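Local coordinates for glucose-6-phosphate isomerase (Chlamydia trachomatis D/UW-3/CX, PDB 6OTU), which catalyses the reversible isomerisation of glucose-6-phosphate to fructose-6-phosphate, at the interface of chains A and B. Numbering follows the deposited sequence. Chains: chain A/B, Glucose-6-phosphate isomerase.

Contact 1: the interface of chains A and B. Residues chain A 157, 187, 215, 217, 501; chain B 382-383, 386.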
ATOM      1  N   ILE A 157     -10.479  -5.370 -13.404  1.00 34.77           N
ATOM      2  CA  ILE A 157      -9.195  -4.824 -12.990  1.00 31.61           C
ATOM      3  C   ILE A 157      -9.292  -3.308 -12.946  1.00 31.41           C
ATOM      4  O   ILE A 157     -10.188  -2.706 -13.545  1.00 31.74           O
ATOM      5  CB  ILE A 157      -8.064  -5.301 -13.945  1.00 31.41           C
ATOM      6  CG1 ILE A 157      -6.659  -5.074 -13.346  1.00 31.37           C
ATOM      7  CG2 ILE A 157      -8.241  -4.689 -15.322  1.00 32.04           C
ATOM      8  CD1 ILE A 157      -5.532  -5.802 -14.127  1.00 31.63           C
ATOM      9  N   ILE A 187      -3.874 -10.590 -14.539  1.00 31.54           N
ATOM     10  CA  ILE A 187      -3.725 -11.628 -15.546  1.00 33.48           C
ATOM     11  C   ILE A 187      -2.873 -12.785 -15.027  1.00 32.57           C
ATOM     12  O   ILE A 187      -2.953 -13.892 -15.571  1.00 33.76           O
ATOM     13  CB  ILE A 187      -3.149 -11.084 -16.865  1.00 39.47           C
ATOM     14  CG1 ILE A 187      -3.539 -12.048 -17.992  1.00 45.61           C
ATOM     15  CG2 ILE A 187      -1.640 -10.828 -16.757  1.00 34.18           C
ATOM     16  CD1 ILE A 187      -2.832 -11.834 -19.245  1.00 53.70           C
ATOM     17  N   THR A 215     -10.596  -5.316 -22.297  1.00 34.71           N
ATOM     18  CA  THR A 215      -9.350  -5.386 -21.544  1.00 36.32           C
ATOM     19  C   THR A 215      -8.848  -6.830 -21.440  1.00 41.44           C
ATOM     20  O   THR A 215      -9.620  -7.758 -21.193  1.00 33.27           O
ATOM     21  CB  THR A 215      -9.554  -4.790 -20.158  1.00 34.17           C
ATOM     22  OG1 THR A 215     -10.241  -3.539 -20.284  1.00 41.41           O
ATOM     23  CG2 THR A 215      -8.210  -4.567 -19.471  1.00 34.79           C
ATOM     24  N   GLU A 217      -7.196  -8.556 -19.229  1.00 37.06           N
ATOM     25  CA  GLU A 217      -7.286  -9.314 -17.984  1.00 33.10           C
ATOM     26  C   GLU A 217      -8.679  -9.888 -17.744  1.00 34.37           C
ATOM     27  O   GLU A 217      -8.804 -11.112 -17.568  1.00 35.68           O
ATOM     28  CB  GLU A 217      -6.806  -8.455 -16.811  1.00 34.61           C
ATOM     29  CG  GLU A 217      -5.325  -8.199 -16.798  1.00 32.29           C
ATOM     30  CD  GLU A 217      -4.945  -6.899 -17.490  1.00 34.69           C
ATOM     31  OE1 GLU A 217      -3.937  -6.285 -17.073  1.00 34.49           O
ATOM     32  OE2 GLU A 217      -5.635  -6.494 -18.458  1.00 34.50           O
ATOM     33  N   LYS A 501      -2.359  -0.738 -21.975  1.00 36.76           N
ATOM     34  CA  LYS A 501      -3.159  -1.692 -22.730  1.00 37.87           C
ATOM     35  C   LYS A 501      -2.611  -1.888 -24.137  1.00 40.91           C
ATOM     36  O   LYS A 501      -2.661  -3.004 -24.670  1.00 44.89           O
ATOM     37  CB  LYS A 501      -4.617  -1.242 -22.776  1.00 38.24           C
ATOM     38  CG  LYS A 501      -5.220  -1.021 -21.399  1.00 39.11           C
ATOM     39  CD  LYS A 501      -6.714  -0.897 -21.499  1.00 36.05           C
ATOM     40  CE  LYS A 501      -7.298  -0.745 -20.138  1.00 35.04           C
ATOM     41  NZ  LYS A 501      -8.773  -0.896 -20.173  1.00 37.70           N
TER
ATOM     42  N   THR B 382      -0.262  -7.233 -13.029  1.00 34.92           N
ATOM     43  CA  THR B 382      -0.458  -6.062 -13.895  1.00 30.81           C
ATOM     44  C   THR B 382      -1.433  -4.981 -13.362  1.00 40.82           C
ATOM     45  O   THR B 382      -1.639  -3.970 -14.045  1.00 30.75           O
ATOM     46  CB  THR B 382      -1.020  -6.472 -15.285  1.00 36.92           C
ATOM     47  OG1 THR B 382      -2.242  -7.209 -15.109  1.00 37.27           O
ATOM     48  CG2 THR B 382      -0.021  -7.297 -16.128  1.00 31.67           C
ATOM     49  N   ASN B 383      -2.064  -5.187 -12.195  1.00 30.50           N
ATOM     50  CA  ASN B 383      -3.055  -4.204 -11.726  1.00 35.91           C
ATOM     51  C   ASN B 383      -2.497  -2.786 -11.757  1.00 30.15           C
ATOM     52  O   ASN B 383      -3.181  -1.856 -12.195  1.00 44.22           O
ATOM     53  CB  ASN B 383      -3.540  -4.522 -10.311  1.00 30.28           C
ATOM     54  CG  ASN B 383      -4.105  -5.911 -10.182  1.00 37.60           C
ATOM     55  OD1 ASN B 383      -3.421  -6.885 -10.456  1.00 34.45           O
ATOM     56  ND2 ASN B 383      -5.353  -6.013  -9.734  1.00 38.55           N
ATOM     57  N   HIS B 386      -2.980  -0.274 -14.596  1.00 40.24           N
ATOM     58  CA  HIS B 386      -4.279   0.337 -14.826  1.00 36.60           C
ATOM     59  C   HIS B 386      -4.573   1.469 -13.861  1.00 42.25           C
ATOM     60  O   HIS B 386      -5.663   2.056 -13.922  1.00 40.85           O
ATOM     61  CB  HIS B 386      -5.390  -0.717 -14.733  1.00 35.53           C
ATOM     62  CG  HIS B 386      -5.180  -1.891 -15.636  1.00 34.48           C
ATOM     63  ND1 HIS B 386      -5.875  -2.053 -16.817  1.00 34.83           N
ATOM     64  CD2 HIS B 386      -4.336  -2.948 -15.547  1.00 31.66           C
ATOM     65  CE1 HIS B 386      -5.477  -3.165 -17.411  1.00 34.65           C
ATOM     66  NE2 HIS B 386      -4.532  -3.717 -16.672  1.00 33.68           N
TER
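B:His386 reaches across from chain B to meet A:Glu217, and its ring is the tightly packed part of this contact. Its NE2 donates to the carboxylate oxygen OE1 of A:Glu217 over 2.7 Å, arriving from above the carboxylate plane, which lies 63° from the imidazole plane. The same OE1 takes a second bond, 2.8 Å from the hydroxyl OG1 of B:Thr382, this one on its anti lone pair, so two donors of chain B grip one oxygen. A bend at chi2 (93°) of A:Glu217 turns the carboxylate toward both. A:Ile157 crosses the histidine at about a right angle: its CG2 sits over one ring face toward the rim, while its terminal CD1 comes within 3.4 Å of the ring carbon CD2. The methyl CG2 of A:Thr215 packs 3.7 Å from CE1. At the looser ends, A:Ile187 and A:Lys501 lose little surface and make no bond across; the side-chain amine NZ of A:Lys501 runs past the ring and donates to the hydroxyl OG1 of A:Thr215 at 3.0 Å. This histidine–glutamate dyad, which serves sugar ring opening in this family, completes chain A's glucose-6-phosphate pocket, lined by A:Ile157, A:Thr215 and A:Lys501. In the fold, the start of helix 216-231, the loops after strand 151-155 and before helix 189-196, and helix 495-511 of chain A receive chain B's 3-10 helix 383-386 and the residue just before it.

Contact 2: the interface of chains A and B. Residues chain A 339-340, 381-382, 426; chain B 186-188.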
ATOM      1  N   SER A 339      -9.216   2.118  11.014  1.00 32.92           N
ATOM      2  CA  SER A 339     -10.448   1.455  10.592  1.00 36.64           C
ATOM      3  C   SER A 339     -10.158   0.187   9.810  1.00 36.77           C
ATOM      4  O   SER A 339      -9.700   0.261   8.665  1.00 34.93           O
ATOM      5  CB  SER A 339     -11.300   2.395   9.730  1.00 33.83           C
ATOM      6  OG  SER A 339     -12.563   1.816   9.438  1.00 38.29           O
ATOM      7  N   THR A 340     -10.430  -0.975  10.421  1.00 33.34           N
ATOM      8  CA  THR A 340     -10.215  -2.242   9.730  1.00 36.66           C
ATOM      9  C   THR A 340     -11.054  -2.306   8.452  1.00 33.87           C
ATOM     10  O   THR A 340     -10.570  -2.742   7.401  1.00 34.09           O
ATOM     11  CB  THR A 340     -10.530  -3.413  10.679  1.00 42.77           C
ATOM     12  OG1 THR A 340      -9.540  -3.479  11.716  1.00 43.57           O
ATOM     13  CG2 THR A 340     -10.545  -4.751   9.941  1.00 30.97           C
ATOM     14  N   GLY A 381      -4.118   2.449  10.944  1.00 34.72           N
ATOM     15  CA  GLY A 381      -3.695   2.513  12.328  1.00 33.99           C
ATOM     16  C   GLY A 381      -4.555   1.587  13.170  1.00 34.47           C
ATOM     17  O   GLY A 381      -5.696   1.297  12.812  1.00 35.55           O
ATOM     18  N   THR A 382      -4.015   1.136  14.308  1.00 34.92           N
ATOM     19  CA  THR A 382      -2.709   1.548  14.842  1.00 30.81           C
ATOM     20  C   THR A 382      -1.473   0.838  14.231  1.00 40.82           C
ATOM     21  O   THR A 382      -0.345   1.142  14.638  1.00 30.75           O
ATOM     22  CB  THR A 382      -2.615   1.290  16.373  1.00 36.92           C
ATOM     23  OG1 THR A 382      -2.883  -0.097  16.642  1.00 37.27           O
ATOM     24  CG2 THR A 382      -3.566   2.184  17.201  1.00 31.67           C
ATOM     25  N   LEU A 426      -8.383   3.107  20.203  1.00 33.30           N
ATOM     26  CA  LEU A 426      -8.127   3.323  18.783  1.00 32.60           C
ATOM     27  C   LEU A 426      -8.180   4.805  18.409  1.00 36.00           C
ATOM     28  O   LEU A 426      -7.252   5.336  17.784  1.00 34.37           O
ATOM     29  CB  LEU A 426      -9.134   2.525  17.961  1.00 32.43           C
ATOM     30  CG  LEU A 426      -8.988   2.643  16.454  1.00 43.01           C
ATOM     31  CD1 LEU A 426      -7.689   1.980  16.026  1.00 31.54           C
ATOM     32  CD2 LEU A 426     -10.205   2.023  15.753  1.00 38.22           C
TER
ATOM     33  N   ASN B 186      -4.582  -5.110  14.765  1.00 32.73           N
ATOM     34  CA  ASN B 186      -5.021  -3.782  15.186  1.00 39.45           C
ATOM     35  C   ASN B 186      -5.687  -3.828  16.561  1.00 39.02           C
ATOM     36  O   ASN B 186      -6.380  -4.785  16.916  1.00 39.06           O
ATOM     37  CB  ASN B 186      -6.010  -3.216  14.151  1.00 42.57           C
ATOM     38  CG  ASN B 186      -6.064  -1.682  14.132  1.00 37.96           C
ATOM     39  OD1 ASN B 186      -5.798  -1.012  15.132  1.00 37.39           O
ATOM     40  ND2 ASN B 186      -6.428  -1.128  12.975  1.00 32.87           N
ATOM     41  N   ILE B 187      -5.493  -2.765  17.342  1.00 31.54           N
ATOM     42  CA  ILE B 187      -6.301  -2.666  18.546  1.00 33.48           C
ATOM     43  C   ILE B 187      -7.764  -2.380  18.209  1.00 32.57           C
ATOM     44  O   ILE B 187      -8.641  -2.639  19.040  1.00 33.76           O
ATOM     45  CB  ILE B 187      -5.759  -1.615  19.530  1.00 39.47           C
ATOM     46  CG1 ILE B 187      -6.283  -1.955  20.930  1.00 45.61           C
ATOM     47  CG2 ILE B 187      -6.088  -0.190  19.069  1.00 34.18           C
ATOM     48  CD1 ILE B 187      -6.101  -0.903  21.917  1.00 53.70           C
ATOM     49  N   ASP B 188      -8.050  -1.869  17.004  1.00 31.76           N
ATOM     50  CA  ASP B 188      -9.406  -1.828  16.477  1.00 31.83           C
ATOM     51  C   ASP B 188     -10.072  -3.186  16.690  1.00 31.68           C
ATOM     52  O   ASP B 188      -9.698  -4.163  16.043  1.00 41.95           O
ATOM     53  CB  ASP B 188      -9.380  -1.461  14.992  1.00 31.74           C
ATOM     54  CG  ASP B 188     -10.763  -1.422  14.363  1.00 37.55           C
ATOM     55  OD1 ASP B 188     -11.781  -1.617  15.060  1.00 42.99           O
ATOM     56  OD2 ASP B 188     -10.837  -1.152  13.156  1.00 40.35           O
TER
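The loop of chain B between strand 180-184 and helix 189-196 meets chain A at the start of the 3-10 helix 340-342, the loop ahead of the 3-10 helix 383-386, and helix 422-439. B:Asn186 meets the backbone at the cis peptide that joins A:Gly381 to A:Thr382. A cis peptide turns its C=O and N-H to the same side, and the side-chain amide matches both. ND2 donates to the carbonyl O of A:Gly381 at a short 2.5 Å, from above the carbonyl plane, while OD1 accepts from the N of A:Thr382 at 2.9 Å. The same OD1 also takes the N of B:Asp188, 3.1 Å away in its own loop. The donor at ND2 and the acceptor at OD1 set which way round the amide sits, and the two donors on opposite faces of OD1 should limit its tilt.

Two residues on, the carboxylate of B:Asp188 addresses the beginning of the 3-10 helix 340-342. Its OD2 accepts the backbone N of A:Thr340 at 2.8 Å, nearly along the C-O axis, and the hydroxyl OG1 of A:Thr340 at 3.0 Å, from well above the carboxylate plane. With chi1 at 179°, the carboxylate of B:Asp188 stretches away from its own backbone N toward this pair of donors. They would probably favour a negatively charged carboxylate here. A:Leu426 supplies the apolar wall: its CD2 packs 3.7 Å from CB of B:Asp188, and its CD1 lies 4.1 Å from CG2 of B:Ile187. CD1 also packs against B:Asn186, whose side chain A:Leu426 crosses at about a right angle.

The site thus ties the two subunits together by recognising the backbone at the cis peptide just ahead of the catalytic histidine's 3-10 helix, and probably holds that segment in place for the active site of chain B, which chain A's histidine completes.

Contacts 1 and 2 lie about 31 Å apart, centre to centre, on one two-fold interface, and share Ile187 and Thr382 with the chains exchanged. The two-fold twin of contact 2 therefore adjoins contact 1: each Thr382 uses its backbone N in one kind of contact and its hydroxyl in the other. Contact 1 holds the histidine that chain B lends to chain A, about 11 Å from A:Glu355 to the contact's centre; contact 2, centred about 9 Å from A:His386, lies by the one chain A lends to chain B. Sharing these segments probably couples subunit pairing to completion of the active sites.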